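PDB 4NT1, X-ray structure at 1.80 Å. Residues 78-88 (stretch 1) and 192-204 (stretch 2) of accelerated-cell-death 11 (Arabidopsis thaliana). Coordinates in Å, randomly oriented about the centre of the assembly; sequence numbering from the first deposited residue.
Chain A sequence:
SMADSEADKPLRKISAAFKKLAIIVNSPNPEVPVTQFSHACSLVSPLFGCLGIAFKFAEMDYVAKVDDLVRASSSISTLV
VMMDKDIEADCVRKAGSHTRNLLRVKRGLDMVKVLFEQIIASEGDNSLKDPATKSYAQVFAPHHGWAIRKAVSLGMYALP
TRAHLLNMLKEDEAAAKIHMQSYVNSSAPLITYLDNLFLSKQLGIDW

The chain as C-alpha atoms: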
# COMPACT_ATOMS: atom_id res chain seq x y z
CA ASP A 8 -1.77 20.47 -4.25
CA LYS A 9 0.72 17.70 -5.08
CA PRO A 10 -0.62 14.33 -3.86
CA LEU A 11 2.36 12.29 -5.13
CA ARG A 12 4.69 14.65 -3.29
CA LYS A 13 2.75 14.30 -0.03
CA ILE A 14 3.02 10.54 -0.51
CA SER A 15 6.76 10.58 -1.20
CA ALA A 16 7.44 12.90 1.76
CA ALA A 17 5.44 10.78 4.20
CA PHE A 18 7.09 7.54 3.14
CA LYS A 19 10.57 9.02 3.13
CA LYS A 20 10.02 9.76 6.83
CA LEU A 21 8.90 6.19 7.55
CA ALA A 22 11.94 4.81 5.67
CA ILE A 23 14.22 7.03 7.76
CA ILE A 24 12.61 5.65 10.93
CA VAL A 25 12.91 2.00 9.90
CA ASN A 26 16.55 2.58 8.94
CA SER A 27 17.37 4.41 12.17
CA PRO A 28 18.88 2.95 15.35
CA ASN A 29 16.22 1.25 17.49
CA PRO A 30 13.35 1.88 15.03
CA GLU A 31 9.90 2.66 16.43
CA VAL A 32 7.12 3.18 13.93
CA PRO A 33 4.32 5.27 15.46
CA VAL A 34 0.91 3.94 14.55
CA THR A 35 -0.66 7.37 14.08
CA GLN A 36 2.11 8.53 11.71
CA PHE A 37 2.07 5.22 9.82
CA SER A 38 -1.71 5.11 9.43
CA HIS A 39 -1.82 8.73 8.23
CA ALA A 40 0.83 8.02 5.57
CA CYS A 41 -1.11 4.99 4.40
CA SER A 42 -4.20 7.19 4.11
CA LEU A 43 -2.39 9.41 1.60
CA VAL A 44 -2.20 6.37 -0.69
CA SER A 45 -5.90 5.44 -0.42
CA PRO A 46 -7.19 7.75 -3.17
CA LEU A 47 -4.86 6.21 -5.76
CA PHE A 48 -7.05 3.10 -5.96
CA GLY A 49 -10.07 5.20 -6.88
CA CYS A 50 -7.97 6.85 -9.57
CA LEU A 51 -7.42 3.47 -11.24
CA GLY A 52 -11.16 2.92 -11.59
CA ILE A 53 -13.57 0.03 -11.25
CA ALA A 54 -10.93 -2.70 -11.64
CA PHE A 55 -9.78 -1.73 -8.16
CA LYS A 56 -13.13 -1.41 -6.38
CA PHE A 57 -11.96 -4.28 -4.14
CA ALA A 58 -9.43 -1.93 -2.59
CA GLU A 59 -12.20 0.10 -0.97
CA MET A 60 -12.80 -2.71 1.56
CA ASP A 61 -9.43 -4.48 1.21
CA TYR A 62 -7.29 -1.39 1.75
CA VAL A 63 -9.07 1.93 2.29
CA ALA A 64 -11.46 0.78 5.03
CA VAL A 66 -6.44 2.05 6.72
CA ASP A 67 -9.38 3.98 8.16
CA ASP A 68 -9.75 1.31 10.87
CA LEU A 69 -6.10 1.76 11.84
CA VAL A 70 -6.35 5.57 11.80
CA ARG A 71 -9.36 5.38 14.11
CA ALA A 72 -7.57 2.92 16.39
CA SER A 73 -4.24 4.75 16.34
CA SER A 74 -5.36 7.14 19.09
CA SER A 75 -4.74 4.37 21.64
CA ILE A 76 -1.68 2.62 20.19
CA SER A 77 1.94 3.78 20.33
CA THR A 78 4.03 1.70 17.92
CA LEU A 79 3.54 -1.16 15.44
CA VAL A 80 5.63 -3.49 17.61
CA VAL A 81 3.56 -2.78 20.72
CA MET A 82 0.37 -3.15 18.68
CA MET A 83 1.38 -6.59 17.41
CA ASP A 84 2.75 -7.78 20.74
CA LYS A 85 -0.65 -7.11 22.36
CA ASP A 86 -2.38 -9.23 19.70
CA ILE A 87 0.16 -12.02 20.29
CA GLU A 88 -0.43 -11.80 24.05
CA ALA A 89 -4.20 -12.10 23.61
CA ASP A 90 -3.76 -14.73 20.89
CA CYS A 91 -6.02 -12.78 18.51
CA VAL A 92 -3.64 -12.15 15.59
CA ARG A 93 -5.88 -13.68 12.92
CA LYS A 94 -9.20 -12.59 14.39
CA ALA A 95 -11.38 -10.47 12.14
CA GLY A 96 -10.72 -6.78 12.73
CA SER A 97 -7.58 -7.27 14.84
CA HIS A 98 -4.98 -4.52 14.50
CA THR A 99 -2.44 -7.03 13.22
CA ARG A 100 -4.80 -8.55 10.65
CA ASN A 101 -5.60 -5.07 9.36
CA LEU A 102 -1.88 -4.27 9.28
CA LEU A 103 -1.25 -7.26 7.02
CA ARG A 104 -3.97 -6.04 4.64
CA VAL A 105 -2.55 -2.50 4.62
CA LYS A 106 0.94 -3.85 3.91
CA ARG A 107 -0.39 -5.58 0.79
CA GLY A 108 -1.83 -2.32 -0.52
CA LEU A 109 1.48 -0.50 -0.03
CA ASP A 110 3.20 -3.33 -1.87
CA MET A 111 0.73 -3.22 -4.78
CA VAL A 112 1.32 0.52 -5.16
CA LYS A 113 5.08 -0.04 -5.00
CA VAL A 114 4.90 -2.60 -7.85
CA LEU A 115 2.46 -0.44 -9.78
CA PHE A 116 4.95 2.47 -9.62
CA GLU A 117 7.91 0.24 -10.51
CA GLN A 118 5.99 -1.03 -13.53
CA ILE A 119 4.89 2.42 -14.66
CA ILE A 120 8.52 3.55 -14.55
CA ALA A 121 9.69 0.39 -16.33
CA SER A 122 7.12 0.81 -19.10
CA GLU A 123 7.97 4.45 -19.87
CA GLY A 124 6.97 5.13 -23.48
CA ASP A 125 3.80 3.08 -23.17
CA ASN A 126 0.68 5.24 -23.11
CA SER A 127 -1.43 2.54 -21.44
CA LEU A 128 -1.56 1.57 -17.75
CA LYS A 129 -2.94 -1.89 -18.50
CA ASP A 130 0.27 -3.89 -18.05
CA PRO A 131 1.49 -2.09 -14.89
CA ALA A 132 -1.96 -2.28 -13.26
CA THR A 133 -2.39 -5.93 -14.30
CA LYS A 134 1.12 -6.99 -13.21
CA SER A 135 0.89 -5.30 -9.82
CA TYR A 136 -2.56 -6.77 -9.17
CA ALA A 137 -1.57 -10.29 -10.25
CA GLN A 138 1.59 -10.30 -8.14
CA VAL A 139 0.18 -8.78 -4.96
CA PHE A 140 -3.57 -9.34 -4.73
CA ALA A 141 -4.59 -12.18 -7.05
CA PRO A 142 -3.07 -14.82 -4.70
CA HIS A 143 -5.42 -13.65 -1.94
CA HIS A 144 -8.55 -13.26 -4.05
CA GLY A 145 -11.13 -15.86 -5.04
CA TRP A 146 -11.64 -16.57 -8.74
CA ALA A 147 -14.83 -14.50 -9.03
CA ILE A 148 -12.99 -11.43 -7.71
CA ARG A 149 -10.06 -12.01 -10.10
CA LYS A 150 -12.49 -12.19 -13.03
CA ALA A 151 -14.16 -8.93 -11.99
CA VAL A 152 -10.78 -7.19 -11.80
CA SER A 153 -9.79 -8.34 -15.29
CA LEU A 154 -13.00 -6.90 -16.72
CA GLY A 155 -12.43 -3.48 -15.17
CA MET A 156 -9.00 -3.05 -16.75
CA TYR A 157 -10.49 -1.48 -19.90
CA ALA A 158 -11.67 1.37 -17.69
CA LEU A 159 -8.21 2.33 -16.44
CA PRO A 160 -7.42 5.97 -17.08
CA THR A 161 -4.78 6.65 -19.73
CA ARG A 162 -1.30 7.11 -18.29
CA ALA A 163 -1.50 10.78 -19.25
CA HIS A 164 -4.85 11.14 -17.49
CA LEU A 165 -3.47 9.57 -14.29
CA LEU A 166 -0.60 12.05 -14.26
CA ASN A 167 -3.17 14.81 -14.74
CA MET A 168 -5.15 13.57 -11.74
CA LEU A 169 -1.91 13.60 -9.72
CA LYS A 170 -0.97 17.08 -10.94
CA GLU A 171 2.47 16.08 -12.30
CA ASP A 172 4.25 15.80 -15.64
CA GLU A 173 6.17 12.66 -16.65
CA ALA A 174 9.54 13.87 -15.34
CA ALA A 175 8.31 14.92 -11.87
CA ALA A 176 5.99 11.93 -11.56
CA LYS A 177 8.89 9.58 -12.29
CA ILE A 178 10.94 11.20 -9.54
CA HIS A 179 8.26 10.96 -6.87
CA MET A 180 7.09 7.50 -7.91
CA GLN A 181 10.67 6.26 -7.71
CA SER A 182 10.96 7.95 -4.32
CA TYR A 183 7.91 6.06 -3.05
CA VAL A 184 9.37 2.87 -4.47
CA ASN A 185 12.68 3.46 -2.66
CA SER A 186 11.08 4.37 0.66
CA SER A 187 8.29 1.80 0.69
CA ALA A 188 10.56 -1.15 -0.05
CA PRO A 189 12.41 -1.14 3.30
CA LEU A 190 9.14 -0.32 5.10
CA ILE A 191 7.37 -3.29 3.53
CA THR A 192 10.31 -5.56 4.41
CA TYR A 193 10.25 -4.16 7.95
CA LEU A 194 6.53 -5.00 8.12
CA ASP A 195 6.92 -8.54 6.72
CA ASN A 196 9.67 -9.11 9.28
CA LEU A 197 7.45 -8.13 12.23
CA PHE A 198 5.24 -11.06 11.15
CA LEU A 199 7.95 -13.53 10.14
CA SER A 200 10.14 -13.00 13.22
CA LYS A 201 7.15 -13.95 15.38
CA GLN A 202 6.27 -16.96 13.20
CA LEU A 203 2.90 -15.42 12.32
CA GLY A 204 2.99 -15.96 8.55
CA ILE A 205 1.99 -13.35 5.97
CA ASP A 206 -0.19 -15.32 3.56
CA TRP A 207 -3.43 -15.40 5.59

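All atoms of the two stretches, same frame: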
# COMPACT_ATOMS: atom_id res chain seq x y z
N THR A 78 3.19 2.14 19.04
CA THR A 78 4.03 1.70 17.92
C THR A 78 3.53 0.38 17.33
O THR A 78 2.79 -0.35 17.98
CB THR A 78 5.49 1.46 18.36
OG1 THR A 78 5.55 0.32 19.24
CG2 THR A 78 6.05 2.70 19.07
N LEU A 79 3.97 0.07 16.11
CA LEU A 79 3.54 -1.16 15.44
C LEU A 79 3.95 -2.40 16.23
O LEU A 79 3.19 -3.36 16.31
CB LEU A 79 4.06 -1.23 14.00
CG LEU A 79 3.49 -0.22 13.01
CD1 LEU A 79 4.17 -0.33 11.66
CD2 LEU A 79 1.98 -0.37 12.84
N VAL A 80 5.15 -2.37 16.80
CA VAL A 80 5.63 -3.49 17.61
C VAL A 80 4.73 -3.74 18.82
O VAL A 80 4.31 -4.86 19.08
CB VAL A 80 7.09 -3.28 18.06
CG1 VAL A 80 7.44 -4.19 19.23
CG2 VAL A 80 8.04 -3.50 16.89
N VAL A 81 4.44 -2.67 19.56
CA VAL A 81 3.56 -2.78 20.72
C VAL A 81 2.19 -3.29 20.32
O VAL A 81 1.62 -4.17 20.97
CB VAL A 81 3.47 -1.43 21.48
CG1 VAL A 81 2.31 -1.42 22.47
CG2 VAL A 81 4.79 -1.16 22.20
N MET A 82 1.67 -2.76 19.21
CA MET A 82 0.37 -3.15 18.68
C MET A 82 0.33 -4.65 18.42
O MET A 82 -0.60 -5.34 18.85
CB MET A 82 0.11 -2.38 17.38
CG MET A 82 -1.30 -2.47 16.84
SD MET A 82 -1.43 -1.62 15.25
CE MET A 82 -0.67 -2.84 14.17
N MET A 83 1.34 -5.16 17.73
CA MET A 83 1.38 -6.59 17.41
C MET A 83 1.62 -7.45 18.63
O MET A 83 1.03 -8.53 18.75
CB MET A 83 2.43 -6.88 16.33
CG MET A 83 2.00 -6.36 14.98
SD MET A 83 3.24 -6.62 13.72
CE MET A 83 3.10 -8.39 13.46
N ASP A 84 2.49 -7.01 19.53
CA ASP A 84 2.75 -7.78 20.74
C ASP A 84 1.46 -7.98 21.54
O ASP A 84 1.23 -9.06 22.10
CB ASP A 84 3.81 -7.09 21.62
CG ASP A 84 5.24 -7.29 21.09
OD1 ASP A 84 5.47 -8.17 20.24
OD2 ASP A 84 6.14 -6.57 21.57
N LYS A 85 0.60 -6.96 21.61
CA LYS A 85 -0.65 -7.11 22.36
C LYS A 85 -1.60 -8.13 21.72
O LYS A 85 -2.32 -8.85 22.42
CB LYS A 85 -1.35 -5.76 22.57
CG LYS A 85 -0.53 -4.79 23.43
CD LYS A 85 -1.12 -3.38 23.39
CE LYS A 85 -2.31 -3.25 24.30
NZ LYS A 85 -1.92 -3.36 25.74
N ASP A 86 -1.58 -8.21 20.39
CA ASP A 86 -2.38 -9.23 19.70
C ASP A 86 -1.81 -10.63 19.95
O ASP A 86 -2.56 -11.60 20.08
CB ASP A 86 -2.45 -8.97 18.20
CG ASP A 86 -3.49 -7.94 17.83
OD1 ASP A 86 -4.43 -7.71 18.63
OD2 ASP A 86 -3.41 -7.38 16.71
N ILE A 87 -0.48 -10.74 20.00
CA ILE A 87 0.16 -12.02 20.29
C ILE A 87 -0.18 -12.48 21.72
O ILE A 87 -0.46 -13.65 21.96
CB ILE A 87 1.69 -11.95 20.09
CG1 ILE A 87 2.02 -11.70 18.61
CG2 ILE A 87 2.35 -13.23 20.57
CD1 ILE A 87 3.49 -11.29 18.35
N GLU A 88 -0.16 -11.53 22.64
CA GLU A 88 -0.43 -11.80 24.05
C GLU A 88 -1.86 -12.31 24.24
O GLU A 88 -2.11 -13.22 25.03
CB GLU A 88 -0.21 -10.52 24.86
CG GLU A 88 -0.28 -10.68 26.37
CD GLU A 88 0.40 -9.53 27.10
OE1 GLU A 88 0.17 -8.36 26.72
OE2 GLU A 88 1.17 -9.80 28.05
N THR A 192 9.46 -4.49 3.88
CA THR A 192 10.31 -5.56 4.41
C THR A 192 10.28 -5.53 5.94
O THR A 192 10.21 -6.57 6.59
CB THR A 192 11.77 -5.37 3.94
OG1 THR A 192 11.84 -5.52 2.52
CG2 THR A 192 12.68 -6.40 4.58
N TYR A 193 10.36 -4.33 6.50
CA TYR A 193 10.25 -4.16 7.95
C TYR A 193 8.92 -4.75 8.44
O TYR A 193 8.89 -5.45 9.45
CB TYR A 193 10.35 -2.67 8.33
CG TYR A 193 10.06 -2.40 9.79
CD1 TYR A 193 11.06 -2.48 10.75
CD2 TYR A 193 8.78 -2.10 10.22
CE1 TYR A 193 10.79 -2.25 12.09
CE2 TYR A 193 8.49 -1.86 11.56
CZ TYR A 193 9.51 -1.95 12.49
OH TYR A 193 9.23 -1.72 13.81
N LEU A 194 7.84 -4.49 7.71
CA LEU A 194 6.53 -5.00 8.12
C LEU A 194 6.48 -6.53 8.04
O LEU A 194 6.14 -7.19 9.02
CB LEU A 194 5.41 -4.37 7.28
CG LEU A 194 5.24 -2.86 7.44
CD1 LEU A 194 4.23 -2.31 6.43
CD2 LEU A 194 4.83 -2.53 8.87
N ASP A 195 6.84 -7.09 6.88
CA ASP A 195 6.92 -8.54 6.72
C ASP A 195 7.69 -9.17 7.87
O ASP A 195 7.29 -10.19 8.42
CB ASP A 195 7.62 -8.92 5.41
CG ASP A 195 6.69 -8.91 4.20
OD1 ASP A 195 5.45 -8.82 4.37
OD2 ASP A 195 7.20 -9.01 3.07
N ASN A 196 8.83 -8.57 8.22
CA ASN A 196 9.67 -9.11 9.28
C ASN A 196 9.03 -9.11 10.67
O ASN A 196 9.28 -10.01 11.47
CB ASN A 196 11.05 -8.43 9.31
CG ASN A 196 11.94 -8.87 8.17
OD1 ASN A 196 11.74 -9.94 7.58
ND2 ASN A 196 12.94 -8.07 7.85
N LEU A 197 8.21 -8.10 10.97
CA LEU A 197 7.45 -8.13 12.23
C LEU A 197 6.63 -9.42 12.32
O LEU A 197 6.52 -10.02 13.40
CB LEU A 197 6.52 -6.93 12.36
CG LEU A 197 7.20 -5.57 12.47
CD1 LEU A 197 6.16 -4.50 12.69
CD2 LEU A 197 8.22 -5.57 13.60
N PHE A 198 6.06 -9.84 11.20
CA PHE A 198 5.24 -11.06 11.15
C PHE A 198 6.13 -12.31 11.18
O PHE A 198 5.90 -13.22 11.97
CB PHE A 198 4.34 -11.09 9.90
CG PHE A 198 3.18 -10.13 9.96
CD1 PHE A 198 3.37 -8.78 9.70
CD2 PHE A 198 1.90 -10.58 10.27
CE1 PHE A 198 2.30 -7.89 9.76
CE2 PHE A 198 0.83 -9.71 10.32
CZ PHE A 198 1.03 -8.35 10.07
N LEU A 199 7.13 -12.34 10.31
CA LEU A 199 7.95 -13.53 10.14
C LEU A 199 8.82 -13.85 11.35
O LEU A 199 9.06 -15.02 11.65
CB LEU A 199 8.83 -13.41 8.89
CG LEU A 199 8.05 -13.21 7.59
CD1 LEU A 199 9.00 -12.89 6.44
CD2 LEU A 199 7.22 -14.43 7.28
N SER A 200 9.29 -12.82 12.04
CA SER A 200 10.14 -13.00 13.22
C SER A 200 9.35 -13.52 14.41
O SER A 200 9.92 -14.00 15.39
CB SER A 200 10.84 -11.68 13.59
OG SER A 200 9.91 -10.71 14.04
N LYS A 201 8.03 -13.41 14.33
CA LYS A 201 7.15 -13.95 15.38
C LYS A 201 6.41 -15.19 14.89
O LYS A 201 5.44 -15.63 15.52
CB LYS A 201 6.17 -12.89 15.87
CG LYS A 201 6.83 -11.75 16.64
CD LYS A 201 7.64 -12.29 17.82
CE LYS A 201 8.06 -11.18 18.78
NZ LYS A 201 9.01 -10.21 18.15
N GLN A 202 6.86 -15.75 13.77
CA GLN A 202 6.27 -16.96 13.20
C GLN A 202 4.77 -16.83 12.92
O GLN A 202 4.03 -17.80 13.05
CB GLN A 202 6.49 -18.16 14.13
CG GLN A 202 7.93 -18.62 14.24
CD GLN A 202 8.73 -17.77 15.21
OE1 GLN A 202 8.24 -17.39 16.28
NE2 GLN A 202 9.97 -17.47 14.85
N LEU A 203 4.32 -15.64 12.51
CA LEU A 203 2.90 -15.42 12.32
C LEU A 203 2.41 -15.72 10.90
O LEU A 203 1.21 -15.83 10.68
CB LEU A 203 2.53 -13.97 12.67
CG LEU A 203 2.94 -13.44 14.04
CD1 LEU A 203 2.44 -12.00 14.22
CD2 LEU A 203 2.40 -14.35 15.14
N GLY A 204 3.33 -15.80 9.95
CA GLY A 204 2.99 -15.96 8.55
C GLY A 204 2.51 -14.65 7.96
O GLY A 204 2.15 -13.74 8.71
O HOH W 1 7.51 -0.37 15.56
O HOH W 2 7.05 -7.76 18.21

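Two helical segments far apart in sequence pack side by side through an apolar seam centred on Met-83, with no direct hydrogen bond between them and two water-mediated links at its margins. Helix 79-88 and the helix containing residues 192-199 run in roughly the same direction, their axes inclined by 26° and 11.2 Å apart at closest approach; together the stretches bury 435 Å². Leu-79, Met-83 and Ile-87, spaced four residues apart, direct their CA-to-CB bonds toward the second stretch and so form a stripe along one side of their helix. At the start of this stripe, Leu-79 CD1 lies 3.6 Å from Leu-194 CD2, and Leu-79 CB is 4.1 Å from Leu-197 CD1. Leu-197 also meets Val-80, whose CG2 is 3.9 Å from Leu-197 CD2. Met-83 has the largest covered area of any residue here. Its SD packs 3.6 Å from Leu-197 CB, while its terminal methyl, CE, sits over one face of the Phe-198 ring, 3.7 Å from the ring centroid and only 7° off the normal, a CH-pi arrangement. The same CE is 3.7 Å from Leu-203 CD1, so the methyl touches both the ring face and the leucine, in directions roughly at right angles. A type I turn from Leu-199 to Gln-202 leads to Leu-203, and Leu-203 N hydrogen-bonds back to Phe-198 O at 2.9 Å. Ile-87 CD1 reaches Lys-201 CG at 3.8 Å, the aliphatic part of the lysine serving as packing surface. Its charged end does not form a salt bridge: Lys-201 NZ remains 4.6 Å from Asp-84 OD1. Water 2 joins them instead, donating to Asp-84 OD1 (2.6 Å) and accepting from Lys-201 NZ (3.1 Å). Water 1 connects Tyr-193 OH (2.8 Å) with Val-80 N, a weak bond of 3.3 Å, near the helix start that Thr-78 OG1 caps by accepting from Val-81 N at 3.2 Å.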